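Local coordinates for protein leucyl-tRNA synthetase (Giardia intestinalis, PDB 3PZ6) that probably charges tRNA(Leu) with leucine using ATP, the present chain being its CP1 editing domain, which is associated with aminoacyl-tRNA deacylase activity, at residues A[114-119]-A[142-147]; A[179-184]-A[302-307]; A[199-204]-A[212-217]. The protein carries 2 engineered substitutions. All coordinates share one frame; numbering follows the deposited sequence.

Interaction 1: residues A[114-119]-A[142-147]. Engineered in segment 142-147: S145 (natural residue Cys).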
ATOM      1  N   ASP A 114      -5.719 -14.147  15.846  1.00 56.63           N
ATOM      2  CA  ASP A 114      -5.144 -14.600  14.571  1.00 62.23           C
ATOM      3  C   ASP A 114      -4.866 -13.486  13.533  1.00 57.41           C
ATOM      4  O   ASP A 114      -4.664 -13.771  12.347  1.00 55.87           O
ATOM      5  CB  ASP A 114      -5.998 -15.732  13.962  1.00 53.00           C
ATOM      6  N   GLU A 115      -4.824 -12.230  13.979  1.00 53.61           N
ATOM      7  CA  GLU A 115      -4.637 -11.107  13.056  1.00 50.89           C
ATOM      8  C   GLU A 115      -3.865  -9.909  13.637  1.00 48.98           C
ATOM      9  O   GLU A 115      -4.276  -9.297  14.631  1.00 46.14           O
ATOM     10  CB  GLU A 115      -5.985 -10.703  12.458  1.00 52.23           C
ATOM     11  CG  GLU A 115      -5.953  -9.526  11.522  1.00 56.61           C
ATOM     12  CD  GLU A 115      -6.577  -8.305  12.144  1.00 63.87           C
ATOM     13  OE1 GLU A 115      -7.794  -8.093  11.930  1.00 72.85           O
ATOM     14  OE2 GLU A 115      -5.864  -7.573  12.866  1.00 61.25           O
ATOM     15  N   VAL A 116      -2.742  -9.592  12.989  1.00 45.69           N
ATOM     16  CA  VAL A 116      -1.794  -8.571  13.448  1.00 42.58           C
ATOM     17  C   VAL A 116      -1.644  -7.444  12.427  1.00 40.17           C
ATOM     18  O   VAL A 116      -1.440  -7.699  11.241  1.00 46.07           O
ATOM     19  CB  VAL A 116      -0.394  -9.198  13.734  1.00 41.93           C
ATOM     20  CG1 VAL A 116       0.697  -8.131  13.878  1.00 38.14           C
ATOM     21  CG2 VAL A 116      -0.444 -10.074  14.965  1.00 39.43           C
ATOM     22  N   ILE A 117      -1.744  -6.200  12.884  1.00 36.88           N
ATOM     23  CA  ILE A 117      -1.468  -5.067  12.005  1.00 36.17           C
ATOM     24  C   ILE A 117      -0.205  -4.322  12.414  1.00 39.13           C
ATOM     25  O   ILE A 117       0.154  -4.283  13.590  1.00 41.72           O
ATOM     26  CB  ILE A 117      -2.651  -4.076  11.894  1.00 35.73           C
ATOM     27  CG1 ILE A 117      -3.010  -3.506  13.263  1.00 36.39           C
ATOM     28  CG2 ILE A 117      -3.848  -4.740  11.237  1.00 38.12           C
ATOM     29  CD1 ILE A 117      -3.599  -2.134  13.197  1.00 38.03           C
ATOM     30  N   ILE A 118       0.470  -3.747  11.424  1.00 37.59           N
ATOM     31  CA  ILE A 118       1.644  -2.928  11.666  1.00 28.77           C
ATOM     32  C   ILE A 118       1.299  -1.497  11.293  1.00 33.31           C
ATOM     33  O   ILE A 118       0.929  -1.214  10.152  1.00 35.17           O
ATOM     34  CB  ILE A 118       2.872  -3.426  10.877  1.00 29.27           C
ATOM     35  CG1 ILE A 118       3.181  -4.881  11.239  1.00 23.43           C
ATOM     36  CG2 ILE A 118       4.083  -2.543  11.163  1.00 34.17           C
ATOM     37  CD1 ILE A 118       4.086  -5.579  10.267  1.00 27.46           C
ATOM     38  N   VAL A 119       1.393  -0.609  12.278  1.00 34.10           N
ATOM     39  CA  VAL A 119       1.075   0.808  12.110  1.00 31.79           C
ATOM     40  C   VAL A 119       2.000   1.668  12.959  1.00 33.57           C
ATOM     41  O   VAL A 119       2.807   1.153  13.732  1.00 35.65           O
ATOM     42  CB  VAL A 119      -0.399   1.136  12.501  1.00 32.55           C
ATOM     43  CG1 VAL A 119      -1.350   0.792  11.377  1.00 32.32           C
ATOM     44  CG2 VAL A 119      -0.799   0.432  13.794  1.00 33.56           C
ATOM     45  N   ASP A 142      -2.505  -3.653  22.431  1.00 58.06           N
ATOM     46  CA  ASP A 142      -2.056  -5.044  22.484  1.00 54.25           C
ATOM     47  C   ASP A 142      -0.733  -5.182  21.728  1.00 53.83           C
ATOM     48  O   ASP A 142      -0.656  -5.854  20.696  1.00 52.56           O
ATOM     49  CB  ASP A 142      -3.116  -6.005  21.932  1.00 53.36           C
ATOM     50  CG  ASP A 142      -2.879  -7.452  22.359  1.00 56.60           C
ATOM     51  OD1 ASP A 142      -1.734  -7.805  22.723  1.00 56.32           O
ATOM     52  OD2 ASP A 142      -3.845  -8.245  22.326  1.00 58.61           O
ATOM     53  N   PHE A 143       0.294  -4.532  22.276  1.00 56.26           N
ATOM     54  CA  PHE A 143       1.640  -4.462  21.707  1.00 48.31           C
ATOM     55  C   PHE A 143       2.317  -5.828  21.650  1.00 47.84           C
ATOM     56  O   PHE A 143       2.235  -6.605  22.601  1.00 49.48           O
ATOM     57  CB  PHE A 143       2.476  -3.497  22.551  1.00 44.36           C
ATOM     58  CG  PHE A 143       3.816  -3.160  21.964  1.00 55.05           C
ATOM     59  CD1 PHE A 143       3.964  -2.063  21.120  1.00 55.46           C
ATOM     60  CD2 PHE A 143       4.942  -3.917  22.283  1.00 58.86           C
ATOM     61  CE1 PHE A 143       5.210  -1.735  20.588  1.00 52.59           C
ATOM     62  CE2 PHE A 143       6.195  -3.598  21.752  1.00 58.29           C
ATOM     63  CZ  PHE A 143       6.327  -2.505  20.903  1.00 52.47           C
ATOM     64  N   ILE A 144       2.984  -6.110  20.531  1.00 48.85           N
ATOM     65  CA  ILE A 144       3.717  -7.362  20.350  1.00 46.57           C
ATOM     66  C   ILE A 144       5.218  -7.103  20.290  1.00 48.87           C
ATOM     67  O   ILE A 144       5.969  -7.565  21.148  1.00 55.72           O
ATOM     68  CB  ILE A 144       3.268  -8.116  19.077  1.00 46.43           C
ATOM     69  CG1 ILE A 144       1.759  -8.362  19.107  1.00 46.39           C
ATOM     70  CG2 ILE A 144       4.030  -9.437  18.928  1.00 47.64           C
ATOM     71  CD1 ILE A 144       1.157  -8.597  17.743  1.00 52.21           C
ATOM     72  N   SER A 145       5.643  -6.377  19.262  1.00 48.28           N
ATOM     73  CA  SER A 145       7.037  -5.970  19.101  1.00 48.09           C
ATOM     74  C   SER A 145       7.131  -4.765  18.172  1.00 51.11           C
ATOM     75  O   SER A 145       6.171  -4.425  17.468  1.00 50.33           O
ATOM     76  CB  SER A 145       7.921  -7.122  18.597  1.00 49.76           C
ATOM     77  OG  SER A 145       7.419  -7.711  17.406  1.00 56.47           O
ATOM     78  N   GLU A 146       8.290  -4.119  18.198  1.00 46.15           N
ATOM     79  CA  GLU A 146       8.532  -2.907  17.436  1.00 45.66           C
ATOM     80  C   GLU A 146       9.051  -3.282  16.056  1.00 41.46           C
ATOM     81  O   GLU A 146       9.835  -4.225  15.921  1.00 45.04           O
ATOM     82  CB  GLU A 146       9.557  -2.054  18.178  1.00 52.20           C
ATOM     83  CG  GLU A 146       9.604  -0.603  17.782  1.00 51.24           C
ATOM     84  CD  GLU A 146      10.622   0.166  18.595  1.00 63.32           C
ATOM     85  OE1 GLU A 146      10.337   0.478  19.772  1.00 61.66           O
ATOM     86  OE2 GLU A 146      11.711   0.470  18.054  1.00 74.55           O
ATOM     87  N   ILE A 147       8.595  -2.560  15.035  1.00 36.02           N
ATOM     88  CA  ILE A 147       9.061  -2.770  13.665  1.00 37.77           C
ATOM     89  C   ILE A 147       9.579  -1.445  13.109  1.00 36.17           C
ATOM     90  O   ILE A 147       8.843  -0.461  13.074  1.00 36.10           O
ATOM     91  CB  ILE A 147       7.930  -3.312  12.736  1.00 36.66           C
ATOM     92  CG1 ILE A 147       7.292  -4.594  13.296  1.00 35.00           C
ATOM     93  CG2 ILE A 147       8.448  -3.538  11.319  1.00 30.55           C
ATOM     94  CD1 ILE A 147       8.169  -5.848  13.215  1.00 39.85           C
TER
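V116 and I144 meet tip to tip, and this apolar touch is one of two that join segments 114-119 and 142-147. The I144 methyl CD1 sits against both branches of V116, 3.5 Å from V116 CG2 and 3.9 Å from V116 CG1. I144 reaches it because CG1 stands anti to the carbonyl carbon, chi1 -56°, and the chain then extends to CD1. The second touch is looser: I118 CG2 lies 4.2 Å from I147 CB, so the branch of one isoleucine rests on the root of the other. Together the pairs bury 152 Å² over both sides.

The backbone evidence explains why side chains do all the work. The two segments share no hydrogen bond, and the CA atoms of V116 and I144 are 8.9 Å apart. In the mixed sheet of this editing domain, strands 115-120 and 143-148 each pair antiparallel with strand 105-110, whose Y110 also touches V116 and I144. On the other flank, V116 and I118 bond through their backbones to Y81 of the parallel strand 79-86. A psi of -64° at I144 interrupts the extended path, and I144 and I147, three residues apart, both face segment 114-119.

Among the polar groups, the engineered S145 makes a weak hydrogen bond through OG to Q69 NE2, and the same amide nitrogen is hydrogen-bonded to E146 O.

Interaction 2: residues A[179-184]-A[302-307]; sequences KGTGIV and IVYSEP
Y304 directs its phenol end at the turn 180-181, and its ring and the T181 side chain cross obliquely. The closest approach is Y304 OH to T181 CG2, 3.4 Å, a packing contact between a hydroxyl and a methyl. The same oxygen stands 3.8 Å from G180 CA, so two successive residues of the turn border the phenol. G180 has a positive phi, 52°, and meets the hydroxyl with its bare CA. At the ring's edge, in plane, lies I302 O from the same strand as Y304.

T181 divides its two branches by chemistry. With chi1 at 55°, CG2 lies beside the backbone N and is offered to Y304, while OG1 is engaged elsewhere. OG1 hydrogen-bonds to L83 O and takes a weak bond from I183 N (3.3 Å, 155° at the hydrogen). Within the CP1 editing domain, the contact joins the end of strand 301-305, paired antiparallel with 10-18, to the loop before strand 183-186, paired antiparallel with 97-100. Side chains of both segments also rest on strand 79-86: I183 on L82, I302 on L83 and Y304 on A85. The loop is further fixed where the carbonyl of G182 accepts a hydrogen bond from Y106 OH.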
ATOM      1  N   LYS A 179       0.388  11.766  10.965  1.00 52.63           N
ATOM      2  CA  LYS A 179      -0.842  11.663  10.184  1.00 52.06           C
ATOM      3  C   LYS A 179      -1.044  10.225   9.755  1.00 47.72           C
ATOM      4  O   LYS A 179      -0.074   9.508   9.513  1.00 51.94           O
ATOM      5  CB  LYS A 179      -0.821  12.585   8.957  1.00 52.56           C
ATOM      6  CG  LYS A 179      -1.606  13.895   9.147  1.00 66.10           C
ATOM      7  CD  LYS A 179      -1.758  14.682   7.837  1.00 72.48           C
ATOM      8  CE  LYS A 179      -2.708  15.878   8.002  1.00 72.31           C
ATOM      9  NZ  LYS A 179      -2.941  16.620   6.718  1.00 60.39           N
ATOM     10  N   GLY A 180      -2.306   9.807   9.676  1.00 47.67           N
ATOM     11  CA  GLY A 180      -2.656   8.461   9.236  1.00 40.71           C
ATOM     12  C   GLY A 180      -1.919   7.378   9.998  1.00 40.27           C
ATOM     13  O   GLY A 180      -1.753   7.469  11.212  1.00 42.43           O
ATOM     14  N   THR A 181      -1.458   6.367   9.268  1.00 38.88           N
ATOM     15  CA  THR A 181      -0.816   5.191   9.854  1.00 32.63           C
ATOM     16  C   THR A 181       0.696   5.157   9.638  1.00 36.22           C
ATOM     17  O   THR A 181       1.370   4.243  10.122  1.00 34.42           O
ATOM     18  CB  THR A 181      -1.378   3.919   9.235  1.00 28.68           C
ATOM     19  OG1 THR A 181      -1.236   3.998   7.813  1.00 34.66           O
ATOM     20  CG2 THR A 181      -2.851   3.747   9.582  1.00 33.45           C
ATOM     21  N   GLY A 182       1.221   6.135   8.901  1.00 29.01           N
ATOM     22  CA  GLY A 182       2.632   6.141   8.532  1.00 28.02           C
ATOM     23  C   GLY A 182       2.920   5.265   7.324  1.00 30.37           C
ATOM     24  O   GLY A 182       4.047   5.230   6.828  1.00 29.66           O
ATOM     25  N   ILE A 183       1.894   4.552   6.861  1.00 31.76           N
ATOM     26  CA  ILE A 183       1.947   3.778   5.626  1.00 25.92           C
ATOM     27  C   ILE A 183       0.931   4.362   4.651  1.00 27.83           C
ATOM     28  O   ILE A 183      -0.212   4.616   5.017  1.00 35.10           O
ATOM     29  CB  ILE A 183       1.662   2.286   5.863  1.00 26.77           C
ATOM     30  CG1 ILE A 183       2.567   1.744   6.975  1.00 27.52           C
ATOM     31  CG2 ILE A 183       1.859   1.479   4.567  1.00 23.83           C
ATOM     32  CD1 ILE A 183       2.032   0.513   7.665  1.00 25.70           C
ATOM     33  N   VAL A 184       1.364   4.595   3.415  1.00 29.08           N
ATOM     34  CA  VAL A 184       0.526   5.229   2.403  1.00 26.29           C
ATOM     35  C   VAL A 184       0.420   4.314   1.176  1.00 28.17           C
ATOM     36  O   VAL A 184       1.363   3.581   0.858  1.00 27.86           O
ATOM     37  CB  VAL A 184       1.083   6.625   2.012  1.00 22.72           C
ATOM     38  CG1 VAL A 184       0.176   7.316   1.027  1.00 29.35           C
ATOM     39  CG2 VAL A 184       1.238   7.506   3.241  1.00 30.32           C
ATOM     40  N   ILE A 302     -10.033  -1.663   7.384  1.00 36.49           N
ATOM     41  CA  ILE A 302     -10.507  -1.291   8.708  1.00 33.11           C
ATOM     42  C   ILE A 302     -10.882   0.187   8.657  1.00 38.89           C
ATOM     43  O   ILE A 302     -10.067   1.032   8.281  1.00 40.98           O
ATOM     44  CB  ILE A 302      -9.419  -1.526   9.779  1.00 38.22           C
ATOM     45  CG1 ILE A 302      -9.188  -3.026   9.991  1.00 38.49           C
ATOM     46  CG2 ILE A 302      -9.796  -0.843  11.102  1.00 45.64           C
ATOM     47  CD1 ILE A 302      -7.882  -3.361  10.695  1.00 35.44           C
ATOM     48  N   VAL A 303     -12.121   0.500   9.019  1.00 44.20           N
ATOM     49  CA  VAL A 303     -12.592   1.882   8.992  1.00 44.20           C
ATOM     50  C   VAL A 303     -12.392   2.491  10.370  1.00 45.46           C
ATOM     51  O   VAL A 303     -12.774   1.892  11.373  1.00 51.58           O
ATOM     52  CB  VAL A 303     -14.079   1.986   8.558  1.00 43.35           C
ATOM     53  CG1 VAL A 303     -14.503   3.445   8.420  1.00 44.72           C
ATOM     54  CG2 VAL A 303     -14.318   1.247   7.245  1.00 42.21           C
ATOM     55  N   TYR A 304     -11.776   3.670  10.415  1.00 42.60           N
ATOM     56  CA  TYR A 304     -11.559   4.383  11.676  1.00 50.00           C
ATOM     57  C   TYR A 304     -11.681   5.905  11.525  1.00 53.64           C
ATOM     58  O   TYR A 304     -12.032   6.397  10.451  1.00 54.70           O
ATOM     59  CB  TYR A 304     -10.222   3.969  12.324  1.00 54.58           C
ATOM     60  CG  TYR A 304      -8.963   4.502  11.663  1.00 48.83           C
ATOM     61  CD1 TYR A 304      -8.237   5.538  12.250  1.00 49.11           C
ATOM     62  CD2 TYR A 304      -8.483   3.953  10.473  1.00 45.36           C
ATOM     63  CE1 TYR A 304      -7.074   6.025  11.662  1.00 48.77           C
ATOM     64  CE2 TYR A 304      -7.322   4.433   9.880  1.00 40.95           C
ATOM     65  CZ  TYR A 304      -6.624   5.468  10.479  1.00 48.03           C
ATOM     66  OH  TYR A 304      -5.481   5.955   9.894  1.00 46.91           O
ATOM     67  N   SER A 305     -11.414   6.639  12.605  1.00 53.56           N
ATOM     68  CA  SER A 305     -11.510   8.103  12.600  1.00 55.96           C
ATOM     69  C   SER A 305     -10.435   8.766  13.466  1.00 53.73           C
ATOM     70  O   SER A 305      -9.875   8.137  14.362  1.00 54.60           O
ATOM     71  CB  SER A 305     -12.916   8.556  13.020  1.00 54.49           C
ATOM     72  OG  SER A 305     -13.511   7.637  13.919  1.00 53.52           O
ATOM     73  N   GLU A 306     -10.147  10.035  13.177  1.00 63.84           N
ATOM     74  CA  GLU A 306      -9.124  10.806  13.893  1.00 66.32           C
ATOM     75  C   GLU A 306      -9.485  12.296  13.968  1.00 70.84           C
ATOM     76  O   GLU A 306     -10.187  12.808  13.089  1.00 72.07           O
ATOM     77  CB  GLU A 306      -7.762  10.630  13.221  1.00 62.70           C
ATOM     78  N   PRO A 307      -9.016  12.995  15.024  1.00 76.28           N
ATOM     79  CA  PRO A 307      -9.096  14.465  15.075  1.00 74.66           C
ATOM     80  C   PRO A 307      -8.164  15.127  14.057  1.00 70.75           C
ATOM     81  O   PRO A 307      -8.577  16.037  13.332  1.00 66.99           O
ATOM     82  CB  PRO A 307      -8.630  14.799  16.497  1.00 72.30           C
ATOM     83  CG  PRO A 307      -8.838  13.544  17.279  1.00 71.45           C
ATOM     84  CD  PRO A 307      -8.581  12.427  16.315  1.00 72.07           C
TER

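Interaction 3: residues A[199-204]-A[212-217]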
ATOM      1  N   LYS A 199       8.669   7.516 -10.168  1.00 26.27           N
ATOM      2  CA  LYS A 199       9.579   7.821 -11.279  1.00 27.29           C
ATOM      3  C   LYS A 199      11.007   8.141 -10.813  1.00 28.01           C
ATOM      4  O   LYS A 199      11.975   7.744 -11.452  1.00 28.46           O
ATOM      5  CB  LYS A 199       9.012   8.970 -12.116  1.00 24.44           C
ATOM      6  CG  LYS A 199       9.708   9.220 -13.422  1.00 31.96           C
ATOM      7  CD  LYS A 199       9.418  10.621 -13.879  1.00 38.59           C
ATOM      8  CE  LYS A 199      10.302  11.028 -15.038  1.00 44.57           C
ATOM      9  NZ  LYS A 199      10.426  12.510 -15.092  1.00 49.62           N
ATOM     10  N   ASP A 200      11.131   8.860  -9.704  1.00 27.26           N
ATOM     11  CA  ASP A 200      12.436   9.072  -9.064  1.00 29.91           C
ATOM     12  C   ASP A 200      13.193   7.760  -8.763  1.00 29.65           C
ATOM     13  O   ASP A 200      14.393   7.660  -9.038  1.00 27.86           O
ATOM     14  CB  ASP A 200      12.284   9.893  -7.779  1.00 26.59           C
ATOM     15  CG  ASP A 200      12.131  11.383  -8.046  1.00 39.86           C
ATOM     16  OD1 ASP A 200      12.316  11.822  -9.212  1.00 38.93           O
ATOM     17  OD2 ASP A 200      11.825  12.119  -7.078  1.00 39.53           O
ATOM     18  N   ILE A 201      12.486   6.772  -8.203  1.00 26.09           N
ATOM     19  CA  ILE A 201      13.070   5.473  -7.898  1.00 24.44           C
ATOM     20  C   ILE A 201      13.443   4.766  -9.205  1.00 29.24           C
ATOM     21  O   ILE A 201      14.567   4.284  -9.358  1.00 29.87           O
ATOM     22  CB  ILE A 201      12.104   4.561  -7.078  1.00 28.08           C
ATOM     23  CG1 ILE A 201      11.471   5.298  -5.881  1.00 31.04           C
ATOM     24  CG2 ILE A 201      12.786   3.246  -6.677  1.00 21.75           C
ATOM     25  CD1 ILE A 201      12.266   5.312  -4.605  1.00 31.17           C
ATOM     26  N   LEU A 202      12.504   4.735 -10.147  1.00 26.88           N
ATOM     27  CA  LEU A 202      12.664   4.011 -11.408  1.00 29.37           C
ATOM     28  C   LEU A 202      13.942   4.370 -12.170  1.00 29.39           C
ATOM     29  O   LEU A 202      14.630   3.488 -12.693  1.00 30.07           O
ATOM     30  CB  LEU A 202      11.436   4.230 -12.296  1.00 26.16           C
ATOM     31  CG  LEU A 202      11.216   3.386 -13.551  1.00 29.22           C
ATOM     32  CD1 LEU A 202      11.028   1.905 -13.234  1.00 25.65           C
ATOM     33  CD2 LEU A 202      10.021   3.928 -14.330  1.00 24.47           C
ATOM     34  N   GLU A 203      14.256   5.660 -12.209  1.00 33.54           N
ATOM     35  CA  GLU A 203      15.407   6.168 -12.957  1.00 33.12           C
ATOM     36  C   GLU A 203      16.558   6.527 -12.025  1.00 26.30           C
ATOM     37  O   GLU A 203      17.456   7.273 -12.397  1.00 31.97           O
ATOM     38  CB  GLU A 203      15.010   7.388 -13.797  1.00 35.58           C
ATOM     39  CG  GLU A 203      13.780   7.178 -14.692  1.00 37.96           C
ATOM     40  CD  GLU A 203      13.320   8.468 -15.358  1.00 58.57           C
ATOM     41  OE1 GLU A 203      13.492   9.553 -14.755  1.00 59.67           O
ATOM     42  OE2 GLU A 203      12.785   8.404 -16.489  1.00 63.05           O
ATOM     43  N   ASN A 204      16.523   5.991 -10.811  1.00 30.25           N
ATOM     44  CA  ASN A 204      17.579   6.200  -9.822  1.00 28.46           C
ATOM     45  C   ASN A 204      18.015   7.665  -9.671  1.00 31.84           C
ATOM     46  O   ASN A 204      19.207   7.966  -9.540  1.00 32.57           O
ATOM     47  CB  ASN A 204      18.772   5.295 -10.129  1.00 23.15           C
ATOM     48  CG  ASN A 204      19.798   5.299  -9.026  1.00 29.24           C
ATOM     49  OD1 ASN A 204      19.461   5.256  -7.846  1.00 27.59           O
ATOM     50  ND2 ASN A 204      21.064   5.357  -9.404  1.00 33.55           N
ATOM     51  N   TYR A 212      18.732   3.017  -1.047  1.00 19.45           N
ATOM     52  CA  TYR A 212      17.825   2.158  -0.282  1.00 21.26           C
ATOM     53  C   TYR A 212      17.867   0.693  -0.726  1.00 25.86           C
ATOM     54  O   TYR A 212      17.083  -0.126  -0.240  1.00 26.35           O
ATOM     55  CB  TYR A 212      16.386   2.694  -0.350  1.00 17.22           C
ATOM     56  CG  TYR A 212      16.188   3.998   0.386  1.00 18.79           C
ATOM     57  CD1 TYR A 212      16.360   4.063   1.768  1.00 18.09           C
ATOM     58  CD2 TYR A 212      15.828   5.162  -0.294  1.00 18.64           C
ATOM     59  CE1 TYR A 212      16.178   5.239   2.462  1.00 24.07           C
ATOM     60  CE2 TYR A 212      15.645   6.361   0.389  1.00 21.94           C
ATOM     61  CZ  TYR A 212      15.820   6.392   1.774  1.00 30.83           C
ATOM     62  OH  TYR A 212      15.658   7.563   2.493  1.00 33.11           O
ATOM     63  N   GLY A 213      18.769   0.375  -1.654  1.00 23.79           N
ATOM     64  CA  GLY A 213      19.009  -1.007  -2.068  1.00 23.81           C
ATOM     65  C   GLY A 213      17.933  -1.595  -2.956  1.00 25.41           C
ATOM     66  O   GLY A 213      17.712  -2.811  -2.952  1.00 25.73           O
ATOM     67  N   VAL A 214      17.269  -0.729  -3.718  1.00 24.67           N
ATOM     68  CA  VAL A 214      16.134  -1.129  -4.539  1.00 23.52           C
ATOM     69  C   VAL A 214      16.633  -1.850  -5.767  1.00 27.41           C
ATOM     70  O   VAL A 214      17.449  -1.313  -6.515  1.00 32.10           O
ATOM     71  CB  VAL A 214      15.261   0.097  -4.985  1.00 26.21           C
ATOM     72  CG1 VAL A 214      14.083  -0.350  -5.839  1.00 20.68           C
ATOM     73  CG2 VAL A 214      14.757   0.872  -3.786  1.00 25.35           C
ATOM     74  N   ASP A 215      16.149  -3.072  -5.965  1.00 32.39           N
ATOM     75  CA  ASP A 215      16.271  -3.744  -7.252  1.00 30.37           C
ATOM     76  C   ASP A 215      15.139  -3.209  -8.142  1.00 30.33           C
ATOM     77  O   ASP A 215      13.980  -3.639  -8.023  1.00 27.07           O
ATOM     78  CB  ASP A 215      16.176  -5.268  -7.079  1.00 29.11           C
ATOM     79  CG  ASP A 215      16.427  -6.038  -8.384  1.00 37.40           C
ATOM     80  OD1 ASP A 215      15.996  -5.586  -9.477  1.00 39.67           O
ATOM     81  OD2 ASP A 215      17.057  -7.118  -8.315  1.00 40.75           O
ATOM     82  N   VAL A 216      15.478  -2.272  -9.027  1.00 23.77           N
ATOM     83  CA  VAL A 216      14.460  -1.578  -9.823  1.00 25.85           C
ATOM     84  C   VAL A 216      13.712  -2.516 -10.774  1.00 26.46           C
ATOM     85  O   VAL A 216      12.479  -2.483 -10.824  1.00 23.69           O
ATOM     86  CB  VAL A 216      15.035  -0.326 -10.551  1.00 33.22           C
ATOM     87  CG1 VAL A 216      13.980   0.349 -11.432  1.00 30.26           C
ATOM     88  CG2 VAL A 216      15.562   0.677  -9.530  1.00 26.48           C
ATOM     89  N   GLY A 217      14.452  -3.371 -11.482  1.00 26.50           N
ATOM     90  CA  GLY A 217      13.876  -4.311 -12.452  1.00 22.51           C
ATOM     91  C   GLY A 217      12.917  -5.350 -11.887  1.00 25.58           C
ATOM     92  O   GLY A 217      12.085  -5.894 -12.608  1.00 24.49           O
TER
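I201 and L202 meet V214 and V216 through aliphatic branches, and the flat groups of the two segments stand aside: neither the faces of the Y212 ring nor those of the N204 amide are packed by the opposite segment. Y212 CD2 comes no nearer than 5.6 Å to I201 CD1. The ring instead touches P102, L153 and P171, and its OH is hydrogen-bonded to E173 OE1. The N204 amide is held by E210 OE1 at ND2 and, weakly, by the A209 N-H at OD1.

Helix 192-202 ends in a Schellman motif, with N204 as its C-prime residue of positive phi; R205 N bonds to D200 O, and N204 N to I201 O (3.0 Å). Helix 208-211 finishes in a second Schellman motif at G213, and D215 is the N-cap of helix 216-219, its OD1 accepting from L218 N. V214 and V216 therefore come from the linker and the first turn of a new helix.

V216 is the most covered residue, and the nearest CA pair is L202 with V216, 6.1 Å apart. L202 starts out pointing away from segment 212-217, yet with CG anti to the backbone N (chi1 -168°) and chi2 turning back, CD1 reaches 3.8 Å from V216 CG1. These two side chains cross at about a right angle, as do I201 and V214, where I201 CG2 lies 3.9 Å from V214 CG1. V216 also packs against backbone carbonyls at the helix end: its CG1 is 3.4 Å from L202 O, and its CG2 is 3.7 Å from I201 O.

Overall arrangement
From the N terminus, interaction 1 comes first: strand 115-120 leads into helix 121-128, and the return of strand 143-148 closes a loop of 22 residues. Interaction 2 then opens at 179-184 and closes only at 302-307, near the C terminus, embracing 117 residues, more than half of them helical. Interaction 3 falls entirely within that span, closing a loop of seven residues after helix 192-202, which follows strand 183-186; none of the loops cross. Interactions 1 and 2 both reach the same sheet and touch, V119 CG1 lying 3.8 Å from T181 CG2. Interaction 3 joins the end of helix 192-202 to the linker and start of helix 216-219, its nearest atoms about 12 Å from interaction 2.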